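Local coordinates for protein intimin (Escherichia coli, PDB 6TPL) that serves as an outer-membrane adhesin of Escherichia coli, whose extracellular Ig-like passenger domains probably carry its adhesive tip away from the bacterial surface, at residues V128-G133 / S138-T143; V166-T171 / S176-R181. All coordinates share one frame; numbering follows the deposited sequence.

Both contacts hold together the second of two bacterial Ig-like domains in this fragment, and both span the same pair of facing sheets. Strands 124-132 and 163-169 are neighbours in one sheet, 141-146 and 174-181 in the other, so each contact takes one strand from either layer of the sandwich. They follow one another along the chain, contact 1 closing before contact 2 opens, with their centres about 18 Å apart. Two things join them: Thr143 N lies 3.0 Å from Arg181 O, probably as a hydrogen bond within one sheet, and the side chains of Val128 and Ala180 pack across the sandwich. The contacts thus probably belong to one continuous core holding this passenger domain together as a unit.

Contact 1 (V128-G133 / S138-T143); sequences VKVMKG and SNQEVT
Val128 and Val130 pack against Gln140 and Val142 where two facing sheets of a bacterial Ig-like beta-sandwich meet. After strand 124-132 the chain first pairs back on it as the short strand 135-136, then crosses to the opposite sheet, where strand 141-146 runs antiparallel to 124-132, with the CA atoms of Val130 and Gln140 7.6 Å apart. The touching groups form a zigzag in which the central two valines each use both methyls. Val142 sends CG1 to Val128, where CG1 meets CG1 at 4.1 Å with the two side chains slanting past each other. Its other methyl, CG2, meets Val130 CG2 tip to tip at 3.7 Å, the tightest approach between the segments. Val130 then turns its remaining methyl, CG1, to the aliphatic part of Gln140, and the two side chains cross at nearly a right angle with CG1 4.1 Å from Gln140 CG. A bend in the glutamine chain (chi2 83°) turns the amide away from Val130 and leaves the CG methylene to join the apolar row.

In the next shell, Ala180 lies against both Val128 and Val142, while Ile106 and Ile109 of strand 105-111 extend the apolar surroundings of Val128. Backbone bonds hold Val128 to Ala164 and Val130 to Gly162 and Val137. Gln140 is fixed at its main chain, where its backbone N-H is bonded to the hydroxyl oxygen OG1 of Thr158.

Contact 2 (V166-T171 / S176-R181); sequences VTLTST and SLVSAR
Leu168 and Val178 face each other from oppositely running strands of the two sheets, their CA atoms 8.8 Å apart, too far for main-chain pairing and suited to side-chain packing. Leu168 is the sole residue of segment 166-171 that bridges the gap, and it does so through one methyl. Its chain is stretched out: CG stands anti to the backbone N (chi1 179°), and CD2 continues the line away from CA. That methyl rests against two residues of segment 176-181, two positions apart. On one of them it meets Val178 CG2 tip to tip at 4.0 Å; on the other, CD2 lies 3.4 Å from Ser176 OG, a van der Waals contact between a methyl and a hydroxyl oxygen.

Around this methyl the Ig-like core includes two aromatic residues. Tyr126, on strand 124-132, touches both Leu168 and Val178, and Phe196, on strand 194-197, touches Leu168 and Ser176. Strand 163-169 is itself tied to its sheet neighbour by backbone bonding of Leu168 with Ile124.

Ser176 is the polar member of an otherwise apolar contact. Its hydroxyl is hydrogen-bonded to the carbonyl oxygen of Leu148. The hydroxyl's proton is taken up by that main-chain carbonyl, which probably makes it tolerable for the buried oxygen to border a leucine methyl and serve as packing surface.

Contact 1 (V128-G133 / S138-T143)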
ATOM      1  N   VAL A 128     -11.671   1.475   1.055  1.00 11.28           N
ATOM      2  CA  VAL A 128     -11.058   2.702   0.563  1.00 10.10           C
ATOM      3  C   VAL A 128     -11.491   3.843   1.470  1.00 13.17           C
ATOM      4  O   VAL A 128     -12.612   3.854   1.990  1.00 15.27           O
ATOM      5  CB  VAL A 128     -11.460   2.984  -0.898  1.00  9.69           C
ATOM      6  CG1 VAL A 128     -11.179   4.430  -1.250  1.00 16.07           C
ATOM      7  CG2 VAL A 128     -10.735   2.037  -1.835  1.00 10.39           C
ATOM      8  N   LYS A 129     -10.591   4.803   1.665  1.00 10.80           N
ATOM      9  CA  LYS A 129     -10.895   6.025   2.395  1.00 11.56           C
ATOM     10  C   LYS A 129     -10.689   7.219   1.473  1.00 11.71           C
ATOM     11  O   LYS A 129      -9.744   7.246   0.679  1.00 11.48           O
ATOM     12  CB  LYS A 129     -10.022   6.171   3.642  1.00 12.20           C
ATOM     13  CG  LYS A 129     -10.577   7.152   4.662  1.00 13.17           C
ATOM     14  CD  LYS A 129      -9.624   7.330   5.829  1.00 14.03           C
ATOM     15  CE  LYS A 129     -10.254   8.136   6.953  1.00 16.00           C
ATOM     16  NZ  LYS A 129      -9.330   8.247   8.119  1.00 20.29           N
ATOM     17  N   VAL A 130     -11.579   8.200   1.583  1.00 12.27           N
ATOM     18  CA  VAL A 130     -11.519   9.427   0.799  1.00 12.67           C
ATOM     19  C   VAL A 130     -11.428  10.598   1.764  1.00 13.61           C
ATOM     20  O   VAL A 130     -12.196  10.672   2.728  1.00 14.07           O
ATOM     21  CB  VAL A 130     -12.749   9.575  -0.113  1.00 12.72           C
ATOM     22  CG1 VAL A 130     -12.665  10.873  -0.888  1.00 13.38           C
ATOM     23  CG2 VAL A 130     -12.857   8.389  -1.048  1.00 13.46           C
ATOM     24  N   MET A 131     -10.514  11.527   1.488  1.00 14.06           N
ATOM     25  CA  MET A 131     -10.316  12.671   2.363  1.00 15.10           C
ATOM     26  C   MET A 131     -10.113  13.942   1.546  1.00 15.75           C
ATOM     27  O   MET A 131      -9.741  13.909   0.371  1.00 15.49           O
ATOM     28  CB  MET A 131      -9.118  12.456   3.300  1.00 15.88           C
ATOM     29  CG  MET A 131      -9.133  11.116   4.006  1.00 14.89           C
ATOM     30  SD  MET A 131      -7.841  10.973   5.266  1.00 15.72           S
ATOM     31  CE  MET A 131      -8.480  12.033   6.559  1.00 17.09           C
ATOM     32  N   LYS A 132     -10.389  15.069   2.198  1.00 16.78           N
ATOM     33  CA  LYS A 132     -10.164  16.403   1.656  1.00 17.72           C
ATOM     34  C   LYS A 132      -9.852  17.293   2.849  1.00 18.85           C
ATOM     35  O   LYS A 132     -10.554  17.230   3.862  1.00 19.14           O
ATOM     36  CB  LYS A 132     -11.392  16.919   0.896  1.00 18.79           C
ATOM     37  CG  LYS A 132     -11.222  18.316   0.308  1.00 26.61           C
ATOM     38  CD  LYS A 132     -12.409  18.677  -0.582  1.00 35.13           C
ATOM     39  CE  LYS A 132     -13.736  18.450   0.135  1.00 44.43           C
ATOM     40  NZ  LYS A 132     -14.912  18.875  -0.673  1.00 51.10           N
ATOM     41  N   GLY A 133      -8.789  18.082   2.747  1.00 22.53           N
ATOM     42  CA  GLY A 133      -8.365  18.882   3.883  1.00 21.19           C
ATOM     43  C   GLY A 133      -7.994  18.059   5.097  1.00 23.47           C
ATOM     44  O   GLY A 133      -8.138  18.530   6.232  1.00 21.81           O
ATOM     45  N   SER A 138     -17.704  12.300   3.168  1.00 16.96           N
ATOM     46  CA  SER A 138     -18.860  11.425   3.081  1.00 17.06           C
ATOM     47  C   SER A 138     -19.551  11.572   1.730  1.00 17.13           C
ATOM     48  O   SER A 138     -19.444  12.598   1.055  1.00 17.53           O
ATOM     49  CB  SER A 138     -19.850  11.735   4.207  1.00 20.12           C
ATOM     50  OG  SER A 138     -20.346  13.054   4.097  1.00 25.67           O
ATOM     51  N   ASN A 139     -20.264  10.515   1.342  1.00 20.49           N
ATOM     52  CA  ASN A 139     -21.144  10.525   0.173  1.00 23.94           C
ATOM     53  C   ASN A 139     -20.388  10.767  -1.132  1.00 19.66           C
ATOM     54  O   ASN A 139     -20.956  11.264  -2.111  1.00 18.06           O
ATOM     55  CB  ASN A 139     -22.267  11.554   0.340  1.00 24.04           C
ATOM     56  CG  ASN A 139     -23.311  11.110   1.346  1.00 25.19           C
ATOM     57  OD1 ASN A 139     -24.030  10.136   1.119  1.00 27.44           O
ATOM     58  ND2 ASN A 139     -23.407  11.827   2.456  1.00 25.97           N
ATOM     59  N   GLN A 140     -19.115  10.389  -1.162  1.00 17.37           N
ATOM     60  CA  GLN A 140     -18.307  10.415  -2.375  1.00 18.28           C
ATOM     61  C   GLN A 140     -18.379   9.050  -3.048  1.00 21.26           C
ATOM     62  O   GLN A 140     -18.205   8.018  -2.392  1.00 17.34           O
ATOM     63  CB  GLN A 140     -16.857  10.767  -2.041  1.00 18.05           C
ATOM     64  CG  GLN A 140     -15.957  10.927  -3.248  1.00 19.87           C
ATOM     65  CD  GLN A 140     -16.063  12.305  -3.871  1.00 23.19           C
ATOM     66  OE1 GLN A 140     -16.551  13.245  -3.241  1.00 31.52           O
ATOM     67  NE2 GLN A 140     -15.598  12.433  -5.106  1.00 20.00           N
ATOM     68  N   GLU A 141     -18.641   9.044  -4.351  1.00 18.33           N
ATOM     69  CA  GLU A 141     -18.763   7.792  -5.090  1.00 15.18           C
ATOM     70  C   GLU A 141     -17.379   7.247  -5.416  1.00 14.97           C
ATOM     71  O   GLU A 141     -16.620   7.877  -6.162  1.00 14.40           O
ATOM     72  CB  GLU A 141     -19.573   7.996  -6.372  1.00 20.13           C
ATOM     73  CG  GLU A 141     -21.077   8.074  -6.153  1.00 20.91           C
ATOM     74  CD  GLU A 141     -21.871   7.897  -7.438  1.00 27.98           C
ATOM     75  OE1 GLU A 141     -23.115   7.852  -7.356  1.00 31.69           O
ATOM     76  OE2 GLU A 141     -21.258   7.800  -8.522  1.00 29.59           O
ATOM     77  N   VAL A 142     -17.048   6.090  -4.849  1.00 14.53           N
ATOM     78  CA  VAL A 142     -15.840   5.354  -5.195  1.00  9.93           C
ATOM     79  C   VAL A 142     -16.230   4.231  -6.140  1.00 11.72           C
ATOM     80  O   VAL A 142     -17.112   3.424  -5.822  1.00 13.20           O
ATOM     81  CB  VAL A 142     -15.146   4.796  -3.941  1.00 11.95           C
ATOM     82  CG1 VAL A 142     -13.893   4.028  -4.337  1.00 10.81           C
ATOM     83  CG2 VAL A 142     -14.820   5.914  -2.966  1.00 11.44           C
ATOM     84  N   THR A 143     -15.583   4.173  -7.300  1.00 12.04           N
ATOM     85  CA  THR A 143     -15.837   3.128  -8.282  1.00  9.96           C
ATOM     86  C   THR A 143     -14.690   2.124  -8.258  1.00  9.80           C
ATOM     87  O   THR A 143     -13.514   2.511  -8.282  1.00  9.09           O
ATOM     88  CB  THR A 143     -16.015   3.712  -9.687  1.00 13.69           C
ATOM     89  OG1 THR A 143     -17.159   4.577  -9.705  1.00 14.12           O
ATOM     90  CG2 THR A 143     -16.217   2.592 -10.707  1.00 13.21           C
TER

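Contact 2 (V166-T171 / S176-R181)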
ATOM      1  N   VAL A 166     -16.153  -2.843  -0.584  1.00 11.79           N
ATOM      2  CA  VAL A 166     -16.749  -3.866  -1.431  1.00 11.94           C
ATOM      3  C   VAL A 166     -16.060  -5.181  -1.102  1.00 11.70           C
ATOM      4  O   VAL A 166     -14.966  -5.207  -0.534  1.00 11.36           O
ATOM      5  CB  VAL A 166     -16.609  -3.557  -2.938  1.00 11.85           C
ATOM      6  CG1 VAL A 166     -17.374  -2.294  -3.297  1.00 12.19           C
ATOM      7  CG2 VAL A 166     -15.133  -3.455  -3.337  1.00 11.34           C
ATOM      8  N   THR A 167     -16.712  -6.282  -1.466  1.00 11.95           N
ATOM      9  CA  THR A 167     -16.127  -7.606  -1.334  1.00 11.80           C
ATOM     10  C   THR A 167     -15.908  -8.206  -2.715  1.00 11.74           C
ATOM     11  O   THR A 167     -16.564  -7.832  -3.692  1.00 11.96           O
ATOM     12  CB  THR A 167     -17.006  -8.546  -0.500  1.00 12.25           C
ATOM     13  OG1 THR A 167     -18.321  -8.628  -1.058  1.00 12.74           O
ATOM     14  CG2 THR A 167     -17.088  -8.067   0.938  1.00 12.43           C
ATOM     15  N   LEU A 168     -14.975  -9.153  -2.782  1.00 11.52           N
ATOM     16  CA  LEU A 168     -14.590  -9.813  -4.021  1.00 11.51           C
ATOM     17  C   LEU A 168     -14.571 -11.316  -3.797  1.00 11.69           C
ATOM     18  O   LEU A 168     -13.926 -11.799  -2.858  1.00 11.55           O
ATOM     19  CB  LEU A 168     -13.215  -9.337  -4.497  1.00 11.12           C
ATOM     20  CG  LEU A 168     -12.658  -9.961  -5.785  1.00 11.19           C
ATOM     21  CD1 LEU A 168     -13.378  -9.368  -6.987  1.00 11.45           C
ATOM     22  CD2 LEU A 168     -11.155  -9.756  -5.874  1.00 10.88           C
ATOM     23  N   THR A 169     -15.282 -12.046  -4.650  1.00 12.06           N
ATOM     24  CA  THR A 169     -15.210 -13.500  -4.691  1.00 12.29           C
ATOM     25  C   THR A 169     -14.771 -13.941  -6.081  1.00 12.40           C
ATOM     26  O   THR A 169     -14.755 -13.156  -7.031  1.00 12.38           O
ATOM     27  CB  THR A 169     -16.558 -14.148  -4.345  1.00 12.82           C
ATOM     28  OG1 THR A 169     -17.557 -13.701  -5.273  1.00 13.17           O
ATOM     29  CG2 THR A 169     -16.970 -13.796  -2.929  1.00 14.90           C
ATOM     30  N   SER A 170     -14.420 -15.217  -6.207  1.00 12.59           N
ATOM     31  CA  SER A 170     -14.063 -15.761  -7.509  1.00 12.83           C
ATOM     32  C   SER A 170     -14.342 -17.257  -7.534  1.00 13.29           C
ATOM     33  O   SER A 170     -14.028 -17.977  -6.581  1.00 13.25           O
ATOM     34  CB  SER A 170     -12.595 -15.499  -7.858  1.00 12.51           C
ATOM     35  OG  SER A 170     -12.268 -16.013  -9.147  1.00 12.87           O
ATOM     36  N   THR A 171     -14.935 -17.712  -8.634  1.00 13.79           N
ATOM     37  CA  THR A 171     -15.137 -19.132  -8.877  1.00 15.22           C
ATOM     38  C   THR A 171     -13.969 -19.776  -9.617  1.00 14.41           C
ATOM     39  O   THR A 171     -13.991 -20.989  -9.838  1.00 14.88           O
ATOM     40  CB  THR A 171     -16.425 -19.369  -9.675  1.00 15.63           C
ATOM     41  OG1 THR A 171     -16.346 -18.708 -10.943  1.00 15.09           O
ATOM     42  CG2 THR A 171     -17.631 -18.845  -8.914  1.00 15.01           C
ATOM     43  N   SER A 176      -5.679 -11.494  -8.648  1.00 12.65           N
ATOM     44  CA  SER A 176      -6.672 -10.466  -8.923  1.00 12.97           C
ATOM     45  C   SER A 176      -6.162  -9.113  -8.450  1.00 10.83           C
ATOM     46  O   SER A 176      -5.639  -8.983  -7.337  1.00 13.91           O
ATOM     47  CB  SER A 176      -8.024 -10.768  -8.252  1.00 15.68           C
ATOM     48  OG  SER A 176      -8.953  -9.732  -8.513  1.00 15.14           O
ATOM     49  N   LEU A 177      -6.326  -8.109  -9.307  1.00 10.92           N
ATOM     50  CA  LEU A 177      -5.952  -6.735  -8.994  1.00 11.76           C
ATOM     51  C   LEU A 177      -7.211  -5.881  -8.997  1.00 10.67           C
ATOM     52  O   LEU A 177      -7.845  -5.706 -10.042  1.00 10.97           O
ATOM     53  CB  LEU A 177      -4.928  -6.201  -9.993  1.00 13.60           C
ATOM     54  CG  LEU A 177      -4.498  -4.746  -9.779  1.00 25.63           C
ATOM     55  CD1 LEU A 177      -3.999  -4.538  -8.356  1.00 29.06           C
ATOM     56  CD2 LEU A 177      -3.431  -4.360 -10.792  1.00 29.83           C
ATOM     57  N   VAL A 178      -7.565  -5.357  -7.831  1.00 10.41           N
ATOM     58  CA  VAL A 178      -8.676  -4.426  -7.695  1.00 10.43           C
ATOM     59  C   VAL A 178      -8.135  -3.008  -7.794  1.00 17.23           C
ATOM     60  O   VAL A 178      -7.080  -2.688  -7.242  1.00 10.21           O
ATOM     61  CB  VAL A 178      -9.419  -4.650  -6.365  1.00 15.71           C
ATOM     62  CG1 VAL A 178     -10.334  -3.477  -6.064  1.00 12.52           C
ATOM     63  CG2 VAL A 178     -10.228  -5.942  -6.411  1.00 10.47           C
ATOM     64  N   SER A 179      -8.848  -2.160  -8.522  1.00 11.60           N
ATOM     65  CA  SER A 179      -8.520  -0.749  -8.658  1.00 12.54           C
ATOM     66  C   SER A 179      -9.698   0.088  -8.180  1.00 14.79           C
ATOM     67  O   SER A 179     -10.841  -0.378  -8.144  1.00 13.45           O
ATOM     68  CB  SER A 179      -8.177  -0.384 -10.111  1.00 17.20           C
ATOM     69  OG  SER A 179      -6.998  -1.045 -10.539  1.00 20.90           O
ATOM     70  N   ALA A 180      -9.410   1.335  -7.811  1.00 11.93           N
ATOM     71  CA  ALA A 180     -10.430   2.248  -7.323  1.00 12.85           C
ATOM     72  C   ALA A 180     -10.146   3.655  -7.822  1.00 12.48           C
ATOM     73  O   ALA A 180      -9.000   4.007  -8.119  1.00 12.26           O
ATOM     74  CB  ALA A 180     -10.500   2.247  -5.790  1.00 13.52           C
ATOM     75  N   ARG A 181     -11.204   4.460  -7.904  1.00 12.23           N
ATOM     76  CA  ARG A 181     -11.070   5.824  -8.385  1.00 11.74           C
ATOM     77  C   ARG A 181     -12.230   6.659  -7.871  1.00 12.05           C
ATOM     78  O   ARG A 181     -13.309   6.143  -7.569  1.00 12.18           O
ATOM     79  CB  ARG A 181     -11.042   5.883  -9.915  1.00 15.37           C
ATOM     80  CG  ARG A 181     -12.361   5.453 -10.542  1.00 17.91           C
ATOM     81  CD  ARG A 181     -12.287   5.444 -12.066  1.00 19.39           C
ATOM     82  NE  ARG A 181     -13.592   5.216 -12.683  1.00 21.43           N
ATOM     83  CZ  ARG A 181     -14.010   4.038 -13.140  1.00 19.31           C
ATOM     84  NH1 ARG A 181     -13.223   2.976 -13.049  1.00 20.56           N
ATOM     85  NH2 ARG A 181     -15.215   3.921 -13.686  1.00 17.40           N
TER